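Side-chain contacts in succinylglutamate desuccinylase/aspartoacylase (Ruegeria sp. TM1040, PDB 3NA6), which probably hydrolyses the acyl amide bond of N-acylated amino acids, as the metal-dependent succinylglutamate desuccinylases and aspartoacylases do: residues Y90-A95 and Q124-Y129; H160-K165 and D169-A174; A285-P290 and G315-G320. One frame throughout, in Å; residues are numbered along the deposited sequence.

Interaction 1: Y90-A95 and Q124-Y129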
loop_
_atom_site.group_PDB
_atom_site.type_symbol
_atom_site.label_atom_id
_atom_site.label_comp_id
_atom_site.label_asym_id
_atom_site.label_seq_id
_atom_site.Cartn_x
_atom_site.Cartn_y
_atom_site.Cartn_z
ATOM N N TYR A 90 -14.017 -23.962 1.043
ATOM C CA TYR A 90 -13.630 -22.570 0.906
ATOM C C TYR A 90 -14.482 -21.901 -0.187
ATOM O O TYR A 90 -14.113 -21.846 -1.338
ATOM C CB TYR A 90 -12.141 -22.472 0.588
ATOM C CG TYR A 90 -11.212 -23.335 1.387
ATOM C CD1 TYR A 90 -11.224 -23.315 2.766
ATOM C CD2 TYR A 90 -10.249 -24.117 0.751
ATOM C CE1 TYR A 90 -10.293 -24.089 3.525
ATOM C CE2 TYR A 90 -9.324 -24.879 1.472
ATOM C CZ TYR A 90 -9.367 -24.877 2.879
ATOM O OH TYR A 90 -8.449 -25.634 3.596
ATOM N N PHE A 91 -15.657 -21.428 0.207
ATOM C CA PHE A 91 -16.695 -20.931 -0.689
ATOM C C PHE A 91 -16.277 -19.601 -1.342
ATOM O O PHE A 91 -16.196 -19.504 -2.552
ATOM C CB PHE A 91 -17.948 -20.811 0.159
ATOM C CG PHE A 91 -19.243 -20.514 -0.577
ATOM C CD1 PHE A 91 -19.375 -20.560 -1.943
ATOM C CD2 PHE A 91 -20.360 -20.218 0.188
ATOM C CE1 PHE A 91 -20.583 -20.293 -2.532
ATOM C CE2 PHE A 91 -21.584 -19.967 -0.399
ATOM C CZ PHE A 91 -21.695 -19.992 -1.741
ATOM N N ASN A 92 -16.003 -18.565 -0.565
ATOM C CA ASN A 92 -15.359 -17.385 -1.151
ATOM C C ASN A 92 -13.872 -17.621 -1.081
ATOM O O ASN A 92 -13.162 -17.071 -0.218
ATOM C CB ASN A 92 -15.727 -16.082 -0.458
ATOM C CG ASN A 92 -15.260 -14.879 -1.241
ATOM O OD1 ASN A 92 -14.437 -15.016 -2.167
ATOM N ND2 ASN A 92 -15.821 -13.707 -0.937
ATOM N N TYR A 93 -13.404 -18.429 -2.015
ATOM C CA TYR A 93 -12.047 -18.907 -1.988
ATOM C C TYR A 93 -11.021 -17.775 -1.930
ATOM O O TYR A 93 -10.118 -17.799 -1.091
ATOM C CB TYR A 93 -11.790 -19.893 -3.124
ATOM C CG TYR A 93 -10.374 -20.450 -3.120
ATOM C CD1 TYR A 93 -9.877 -21.144 -2.030
ATOM C CD2 TYR A 93 -9.535 -20.248 -4.198
ATOM C CE1 TYR A 93 -8.598 -21.642 -2.029
ATOM C CE2 TYR A 93 -8.242 -20.725 -4.196
ATOM C CZ TYR A 93 -7.789 -21.425 -3.115
ATOM O OH TYR A 93 -6.517 -21.893 -3.139
ATOM N N PRO A 94 -11.182 -16.750 -2.767
ATOM C CA PRO A 94 -10.227 -15.633 -2.664
ATOM C C PRO A 94 -10.205 -14.967 -1.296
ATOM O O PRO A 94 -9.100 -14.666 -0.793
ATOM C CB PRO A 94 -10.684 -14.684 -3.778
ATOM C CG PRO A 94 -11.316 -15.624 -4.790
ATOM C CD PRO A 94 -12.077 -16.581 -3.926
ATOM N N ALA A 95 -11.375 -14.801 -0.662
ATOM C CA ALA A 95 -11.430 -14.213 0.677
ATOM C C ALA A 95 -10.702 -15.154 1.640
ATOM O O ALA A 95 -9.896 -14.717 2.467
ATOM C CB ALA A 95 -12.860 -13.970 1.156
ATOM N N GLN A 124 -19.487 -12.195 -7.760
ATOM C CA GLN A 124 -20.783 -12.325 -8.401
ATOM C C GLN A 124 -20.877 -13.562 -9.282
ATOM O O GLN A 124 -21.936 -14.167 -9.361
ATOM C CB GLN A 124 -21.098 -11.089 -9.237
ATOM C CG GLN A 124 -21.276 -9.864 -8.411
ATOM C CD GLN A 124 -21.620 -8.674 -9.227
ATOM O OE1 GLN A 124 -20.947 -8.341 -10.210
ATOM N NE2 GLN A 124 -22.709 -8.031 -8.854
ATOM N N LYS A 125 -19.791 -13.884 -9.980
ATOM C CA LYS A 125 -19.695 -15.101 -10.823
ATOM C C LYS A 125 -19.750 -16.394 -9.975
ATOM O O LYS A 125 -20.436 -17.350 -10.345
ATOM C CB LYS A 125 -18.422 -15.072 -11.678
ATOM C CG LYS A 125 -18.446 -13.985 -12.807
ATOM C CD LYS A 125 -17.053 -13.780 -13.366
ATOM C CE LYS A 125 -17.022 -13.320 -14.786
ATOM N NZ LYS A 125 -15.635 -12.900 -15.143
ATOM N N ILE A 126 -19.103 -16.390 -8.807
ATOM C CA ILE A 126 -19.255 -17.474 -7.833
ATOM C C ILE A 126 -20.728 -17.637 -7.446
ATOM O O ILE A 126 -21.290 -18.740 -7.526
ATOM C CB ILE A 126 -18.359 -17.286 -6.578
ATOM C CG1 ILE A 126 -16.879 -17.318 -6.968
ATOM C CG2 ILE A 126 -18.603 -18.361 -5.555
ATOM C CD1 ILE A 126 -15.881 -16.956 -5.800
ATOM N N ALA A 127 -21.349 -16.547 -7.018
ATOM C CA ALA A 127 -22.751 -16.572 -6.625
ATOM C C ALA A 127 -23.647 -17.086 -7.750
ATOM O O ALA A 127 -24.513 -17.942 -7.538
ATOM C CB ALA A 127 -23.217 -15.177 -6.192
ATOM N N ASP A 128 -23.421 -16.594 -8.951
ATOM C CA ASP A 128 -24.226 -17.009 -10.090
ATOM C C ASP A 128 -24.110 -18.514 -10.387
ATOM O O ASP A 128 -25.079 -19.157 -10.781
ATOM C CB ASP A 128 -23.853 -16.207 -11.342
ATOM C CG ASP A 128 -24.626 -16.654 -12.552
ATOM O OD1 ASP A 128 -25.802 -16.230 -12.700
ATOM O OD2 ASP A 128 -24.070 -17.465 -13.310
ATOM N N TYR A 129 -22.918 -19.061 -10.222
ATOM C CA TYR A 129 -22.701 -20.479 -10.462
ATOM C C TYR A 129 -23.441 -21.308 -9.415
ATOM O O TYR A 129 -24.007 -22.356 -9.719
ATOM C CB TYR A 129 -21.198 -20.814 -10.468
ATOM C CG TYR A 129 -20.907 -22.239 -10.843
ATOM C CD1 TYR A 129 -21.020 -22.675 -12.160
ATOM C CD2 TYR A 129 -20.524 -23.152 -9.895
ATOM C CE1 TYR A 129 -20.765 -23.985 -12.485
ATOM C CE2 TYR A 129 -20.254 -24.441 -10.225
ATOM C CZ TYR A 129 -20.389 -24.856 -11.497
ATOM O OH TYR A 129 -20.122 -26.160 -11.789
#
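The F91 ring receives I126 obliquely, neither squarely over a face nor at an edge: methyl CG2 of I126 stands 4.1 Å from ring carbon CE1 of F91. The ring also meets two other aromatic rings, that of F130 with the planes at about 45° and that of Y195 edge-to-face. A large flat apolar side chain suits such a buried place, where several neighbours approach at different angles. The ring gets there because CG is anti to the backbone N of F91 (chi1 -171°), and the F91 and I126 side chains then slide past each other in opposite directions.

I126 points from helix 122-134 toward the other segment and uses both of its branches. I126 CG2 lies 4.0 Å from the carbonyl O of F91, while the extended arm ends in I126 CD1, 4.3 Å from CD of P94. A beta-branched residue can thus touch ring, backbone and proline from one helix position.

Just past F91 the chain turns sharply into the short helix 93-97. N92 is the centre of an inverse gamma turn, closed by a weak bond from Y93 N to F91 O (3.0 Å), and it is also the helix N-cap: N92 OD1 accepts from A95 N at 3.4 Å, a weak but fairly straight bond of 162°. Asparagine fits here because its short amide can fold back onto the helix start. P94 has no amide hydrogen needing an acceptor, which costs nothing in the first turn of a helix, and it offers its ring to I126.

In this alpha/beta catalytic domain, backbone hydrogen bonds between F91 and G56 and between N92 and A57 hold the turn beyond strand 51-55. I126 also rests on I39 and L25 of neighbouring strands.

Interaction 2: H160-K165 and D169-A174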
loop_
_atom_site.group_PDB
_atom_site.type_symbol
_atom_site.label_atom_id
_atom_site.label_comp_id
_atom_site.label_asym_id
_atom_site.label_seq_id
_atom_site.Cartn_x
_atom_site.Cartn_y
_atom_site.Cartn_z
ATOM N N HIS A 160 -34.672 -20.422 10.160
ATOM C CA HIS A 160 -35.342 -19.171 9.877
ATOM C C HIS A 160 -36.858 -19.256 9.944
ATOM O O HIS A 160 -37.457 -20.295 9.686
ATOM C CB HIS A 160 -34.889 -18.615 8.534
ATOM C CG HIS A 160 -33.452 -18.208 8.518
ATOM N ND1 HIS A 160 -32.550 -18.669 7.576
ATOM C CD2 HIS A 160 -32.740 -17.426 9.369
ATOM C CE1 HIS A 160 -31.352 -18.177 7.840
ATOM N NE2 HIS A 160 -31.442 -17.412 8.916
ATOM N N ILE A 161 -37.452 -18.133 10.335
ATOM C CA ILE A 161 -38.867 -17.916 10.245
ATOM C C ILE A 161 -39.113 -17.552 8.798
ATOM O O ILE A 161 -38.518 -16.587 8.269
ATOM C CB ILE A 161 -39.316 -16.771 11.152
ATOM C CG1 ILE A 161 -39.094 -17.138 12.632
ATOM C CG2 ILE A 161 -40.800 -16.423 10.879
ATOM C CD1 ILE A 161 -39.925 -18.382 13.121
ATOM N N LEU A 162 -39.966 -18.352 8.153
ATOM C CA LEU A 162 -40.261 -18.228 6.736
ATOM C C LEU A 162 -41.773 -18.139 6.547
ATOM O O LEU A 162 -42.573 -18.644 7.370
ATOM C CB LEU A 162 -39.729 -19.471 5.997
ATOM C CG LEU A 162 -38.231 -19.774 6.121
ATOM C CD1 LEU A 162 -37.936 -21.172 5.639
ATOM C CD2 LEU A 162 -37.380 -18.744 5.335
ATOM N N GLU A 163 -42.157 -17.545 5.428
ATOM C CA GLU A 163 -43.556 -17.559 4.996
ATOM C C GLU A 163 -44.082 -18.964 4.742
ATOM O O GLU A 163 -45.236 -19.238 5.041
ATOM C CB GLU A 163 -43.751 -16.753 3.705
ATOM C CG GLU A 163 -43.456 -15.250 3.813
ATOM C CD GLU A 163 -44.410 -14.502 4.734
ATOM O OE1 GLU A 163 -45.514 -15.022 5.031
ATOM O OE2 GLU A 163 -44.056 -13.379 5.155
ATOM N N ASP A 164 -43.273 -19.835 4.135
ATOM C CA ASP A 164 -43.672 -21.248 3.946
ATOM C C ASP A 164 -43.465 -22.002 5.271
ATOM O O ASP A 164 -42.332 -22.398 5.595
ATOM C CB ASP A 164 -42.832 -21.895 2.840
ATOM C CG ASP A 164 -43.235 -23.330 2.551
ATOM O OD1 ASP A 164 -43.916 -23.902 3.412
ATOM O OD2 ASP A 164 -42.838 -23.896 1.483
ATOM N N LYS A 165 -44.550 -22.191 6.028
ATOM C CA LYS A 165 -44.461 -22.792 7.375
ATOM C C LYS A 165 -44.121 -24.275 7.353
ATOM O O LYS A 165 -43.629 -24.819 8.338
ATOM C CB LYS A 165 -45.732 -22.521 8.187
ATOM C CG LYS A 165 -46.055 -21.010 8.383
ATOM C CD LYS A 165 -44.883 -20.298 9.096
ATOM C CE LYS A 165 -45.049 -18.789 9.185
ATOM N NZ LYS A 165 -43.807 -18.224 9.721
ATOM N N ASP A 169 -40.791 -25.568 9.328
ATOM C CA ASP A 169 -40.714 -26.685 10.230
ATOM C C ASP A 169 -39.596 -27.641 9.821
ATOM O O ASP A 169 -38.973 -28.240 10.683
ATOM C CB ASP A 169 -42.039 -27.442 10.304
ATOM C CG ASP A 169 -43.100 -26.704 11.099
ATOM O OD1 ASP A 169 -42.765 -25.716 11.796
ATOM O OD2 ASP A 169 -44.270 -27.130 11.024
ATOM N N ALA A 170 -39.381 -27.821 8.522
ATOM C CA ALA A 170 -38.327 -28.710 8.037
ATOM C C ALA A 170 -36.952 -28.152 8.418
ATOM O O ALA A 170 -36.073 -28.885 8.908
ATOM C CB ALA A 170 -38.431 -28.894 6.511
ATOM N N CYS A 171 -36.775 -26.848 8.200
ATOM C CA CYS A 171 -35.548 -26.167 8.614
ATOM C C CYS A 171 -35.318 -26.256 10.123
ATOM O O CYS A 171 -34.206 -26.498 10.565
ATOM C CB CYS A 171 -35.561 -24.704 8.164
ATOM S SG CYS A 171 -35.484 -24.456 6.358
ATOM N N PHE A 172 -36.374 -26.067 10.904
ATOM C CA PHE A 172 -36.284 -26.174 12.370
ATOM C C PHE A 172 -35.809 -27.576 12.818
ATOM O O PHE A 172 -34.942 -27.723 13.710
ATOM C CB PHE A 172 -37.652 -25.839 12.996
ATOM C CG PHE A 172 -37.677 -25.916 14.498
ATOM C CD1 PHE A 172 -37.212 -24.869 15.280
ATOM C CD2 PHE A 172 -38.153 -27.044 15.131
ATOM C CE1 PHE A 172 -37.216 -24.978 16.692
ATOM C CE2 PHE A 172 -38.167 -27.140 16.527
ATOM C CZ PHE A 172 -37.692 -26.112 17.292
ATOM N N ALA A 173 -36.389 -28.602 12.209
ATOM C CA ALA A 173 -36.026 -29.986 12.508
ATOM C C ALA A 173 -34.558 -30.243 12.167
ATOM O O ALA A 173 -33.840 -30.902 12.941
ATOM C CB ALA A 173 -36.934 -30.960 11.753
ATOM N N ALA A 174 -34.090 -29.714 11.032
ATOM C CA ALA A 174 -32.676 -29.915 10.629
ATOM C C ALA A 174 -31.711 -29.206 11.623
ATOM O O ALA A 174 -30.610 -29.697 11.920
ATOM C CB ALA A 174 -32.436 -29.459 9.167
HETATM O O HOH W 1 -43.967 -23.695 10.978
#
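L162 and C171 make the apolar part of this contact: methyl CD1 of L162 lies 4.2 Å from SG of C171. Both side chains point across, and cysteine suits the place because its short, weakly polar side chain can sit buried against a methyl.

The polar part lies on the solvent side, where K165 and D169 are exposed. The amide N of D169 donates to the carbonyl O of K165 (3.1 Å, 153°), an ordinary helical i to i+4 bond. A water donates to the same K165 O at 2.9 Å; it also lies 2.5 Å from D169 OD1, a doubtful distance, so a bridge to the carboxylate is only suggested.

Further out, K165 folds back along the loop, bent at its first two torsions (both -59°), and K165 NZ gives a bond of 2.7 Å to L162 O from above the carbonyl plane. NZ also bonds Q168 OE1, the atom that accepts from L162 N, so the backbone of L162 is gripped at both ends. D164 is the N-cap: its OD1 accepts from L167 N and, weakly, from V166 N.

The whole is the capped helix start of a beta-alpha-beta crossover, in which helix 165-178 connects the adjacent parallel strands 156-160 and 182-186.

Interaction 3: A285-P290 and G315-G320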
loop_
_atom_site.group_PDB
_atom_site.type_symbol
_atom_site.label_atom_id
_atom_site.label_comp_id
_atom_site.label_asym_id
_atom_site.label_seq_id
_atom_site.Cartn_x
_atom_site.Cartn_y
_atom_site.Cartn_z
ATOM N N ALA A 285 -20.014 -3.446 28.982
ATOM C CA ALA A 285 -18.714 -3.062 28.425
ATOM C C ALA A 285 -18.334 -1.650 28.799
ATOM O O ALA A 285 -19.222 -0.804 29.093
ATOM C CB ALA A 285 -18.722 -3.208 26.923
ATOM N N ARG A 286 -17.027 -1.382 28.806
ATOM C CA ARG A 286 -16.522 -0.016 28.929
ATOM C C ARG A 286 -15.495 0.253 27.844
ATOM O O ARG A 286 -14.659 -0.611 27.549
ATOM C CB ARG A 286 -15.901 0.226 30.300
ATOM C CG ARG A 286 -16.860 -0.024 31.452
ATOM C CD ARG A 286 -16.281 0.417 32.782
ATOM N NE ARG A 286 -15.168 -0.416 33.208
ATOM C CZ ARG A 286 -14.505 -0.234 34.342
ATOM N NH1 ARG A 286 -14.863 0.759 35.160
ATOM N NH2 ARG A 286 -13.479 -1.021 34.641
ATOM N N VAL A 287 -15.569 1.449 27.258
ATOM C CA VAL A 287 -14.585 1.920 26.294
ATOM C C VAL A 287 -13.648 2.984 26.917
ATOM O O VAL A 287 -14.110 4.081 27.383
ATOM C CB VAL A 287 -15.248 2.451 25.006
ATOM C CG1 VAL A 287 -14.158 2.765 23.957
ATOM C CG2 VAL A 287 -16.179 1.375 24.421
ATOM N N TRP A 288 -12.353 2.641 26.972
ATOM C CA TRP A 288 -11.326 3.504 27.583
ATOM C C TRP A 288 -10.660 4.306 26.463
ATOM O O TRP A 288 -10.565 3.848 25.332
ATOM C CB TRP A 288 -10.270 2.686 28.323
ATOM C CG TRP A 288 -10.768 1.935 29.505
ATOM C CD1 TRP A 288 -11.293 0.665 29.525
ATOM C CD2 TRP A 288 -10.829 2.414 30.846
ATOM N NE1 TRP A 288 -11.651 0.325 30.819
ATOM C CE2 TRP A 288 -11.407 1.391 31.639
ATOM C CE3 TRP A 288 -10.447 3.611 31.463
ATOM C CZ2 TRP A 288 -11.598 1.531 33.023
ATOM C CZ3 TRP A 288 -10.673 3.758 32.817
ATOM C CH2 TRP A 288 -11.227 2.717 33.584
ATOM N N SER A 289 -10.205 5.494 26.789
ATOM C CA SER A 289 -9.519 6.355 25.842
ATOM C C SER A 289 -8.295 5.668 25.330
ATOM O O SER A 289 -7.452 5.205 26.127
ATOM C CB SER A 289 -9.074 7.673 26.499
ATOM O OG SER A 289 -8.271 8.440 25.608
ATOM N N PRO A 290 -8.149 5.644 24.001
ATOM C CA PRO A 290 -6.948 5.128 23.370
ATOM C C PRO A 290 -5.793 6.102 23.344
ATOM O O PRO A 290 -4.735 5.748 22.865
ATOM C CB PRO A 290 -7.404 4.902 21.936
ATOM C CG PRO A 290 -8.233 6.065 21.671
ATOM C CD PRO A 290 -9.022 6.297 23.002
ATOM N N GLY A 315 -9.278 -5.966 20.763
ATOM C CA GLY A 315 -8.958 -5.082 21.854
ATOM C C GLY A 315 -9.355 -3.651 21.622
ATOM O O GLY A 315 -9.672 -2.942 22.564
HETATM N N MSE A 316 -9.326 -3.223 20.368
HETATM C CA MSE A 316 -9.633 -1.862 20.022
HETATM C C MSE A 316 -11.015 -1.926 19.382
HETATM O O MSE A 316 -11.270 -2.821 18.549
HETATM C CB MSE A 316 -8.569 -1.403 19.019
HETATM C CG MSE A 316 -8.468 0.042 18.827
HETATM SE SE MSE A 316 -7.637 0.955 20.368
HETATM C CE MSE A 316 -8.445 2.623 19.707
ATOM N N ILE A 317 -11.910 -1.009 19.780
ATOM C CA ILE A 317 -13.227 -0.905 19.202
ATOM C C ILE A 317 -13.325 0.447 18.480
ATOM O O ILE A 317 -12.637 1.392 18.833
ATOM C CB ILE A 317 -14.339 -1.101 20.265
ATOM C CG1 ILE A 317 -15.720 -1.219 19.593
ATOM C CG2 ILE A 317 -14.277 0.053 21.353
ATOM C CD1 ILE A 317 -16.861 -1.731 20.564
ATOM N N LYS A 318 -14.143 0.503 17.438
ATOM C CA LYS A 318 -14.342 1.718 16.663
ATOM C C LYS A 318 -15.735 2.269 16.837
ATOM O O LYS A 318 -16.684 1.536 17.099
ATOM C CB LYS A 318 -14.116 1.427 15.195
ATOM C CG LYS A 318 -12.734 0.923 14.947
ATOM C CD LYS A 318 -12.417 0.945 13.481
ATOM C CE LYS A 318 -12.847 -0.324 12.858
ATOM N NZ LYS A 318 -11.966 -1.377 13.410
ATOM N N SER A 319 -15.858 3.571 16.646
ATOM C CA SER A 319 -17.149 4.188 16.561
ATOM C C SER A 319 -18.038 3.457 15.539
ATOM O O SER A 319 -17.627 3.145 14.410
ATOM C CB SER A 319 -16.989 5.661 16.204
ATOM O OG SER A 319 -18.212 6.309 16.401
ATOM N N GLY A 320 -19.245 3.118 15.985
ATOM C CA GLY A 320 -20.212 2.420 15.169
ATOM C C GLY A 320 -20.138 0.898 15.251
ATOM O O GLY A 320 -20.956 0.230 14.625
#
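V287 and I317 meet through methyl groups alone. CG2 of I317 sits in the fork of the valine, 3.8 Å from V287 CG1 and equally 3.8 Å from V287 CG2, and the two side chains cross at about a right angle. Beta-branched residues suit both places: they favour extended backbone and present a broad apolar surface close to it.

The second pair is also apolar, and tighter. CG of the selenomethionine M316 is anti to its backbone N (chi1 -163°) and the chain bends at the next torsion (chi2 73°), a course that brings M316 CE to the proline ring, 3.4 Å from P290 CB, closer than usual for two carbons, and 4.0 Å from P290 CG. A flexible chain can reach the rigid proline where strand 283-288 has ended. Both residues of this pair also pack against a second subunit, M316 on its S99 and P290 on its R97.

Polar bonds lie around the contact and not across it: M316 O is hydrogen-bonded to H312 NE2, and W288 NE1 to E269 OE1.

In the four-stranded antiparallel sheet, strands 283-288 and 316-317 both flank strand 266-270, where F268 touches I317, and on the far side of 283-288 Y300 of strand 298-301 lies against V287.

Overall arrangement
The three contacts follow one another along the chain and do not touch. Interactions 1 and 2 both lie within the catalytic domain, with centres 26 Å apart and nearest atoms about 13 Å apart. Interaction 3 stands off, its centre 33 Å from that of interaction 1 and 38 Å from that of interaction 2. The assembly nevertheless couples 1 to 3: Y90 OH bonds S289 O of a second subunit, and Y90 packs on P290 there. In interaction 1 the side chain of N92 lies near, without touching, H59, E62 and H145, which may form an empty metal site that would fit this family. The bound calcium, at T82 and G237, uses residues of none of them.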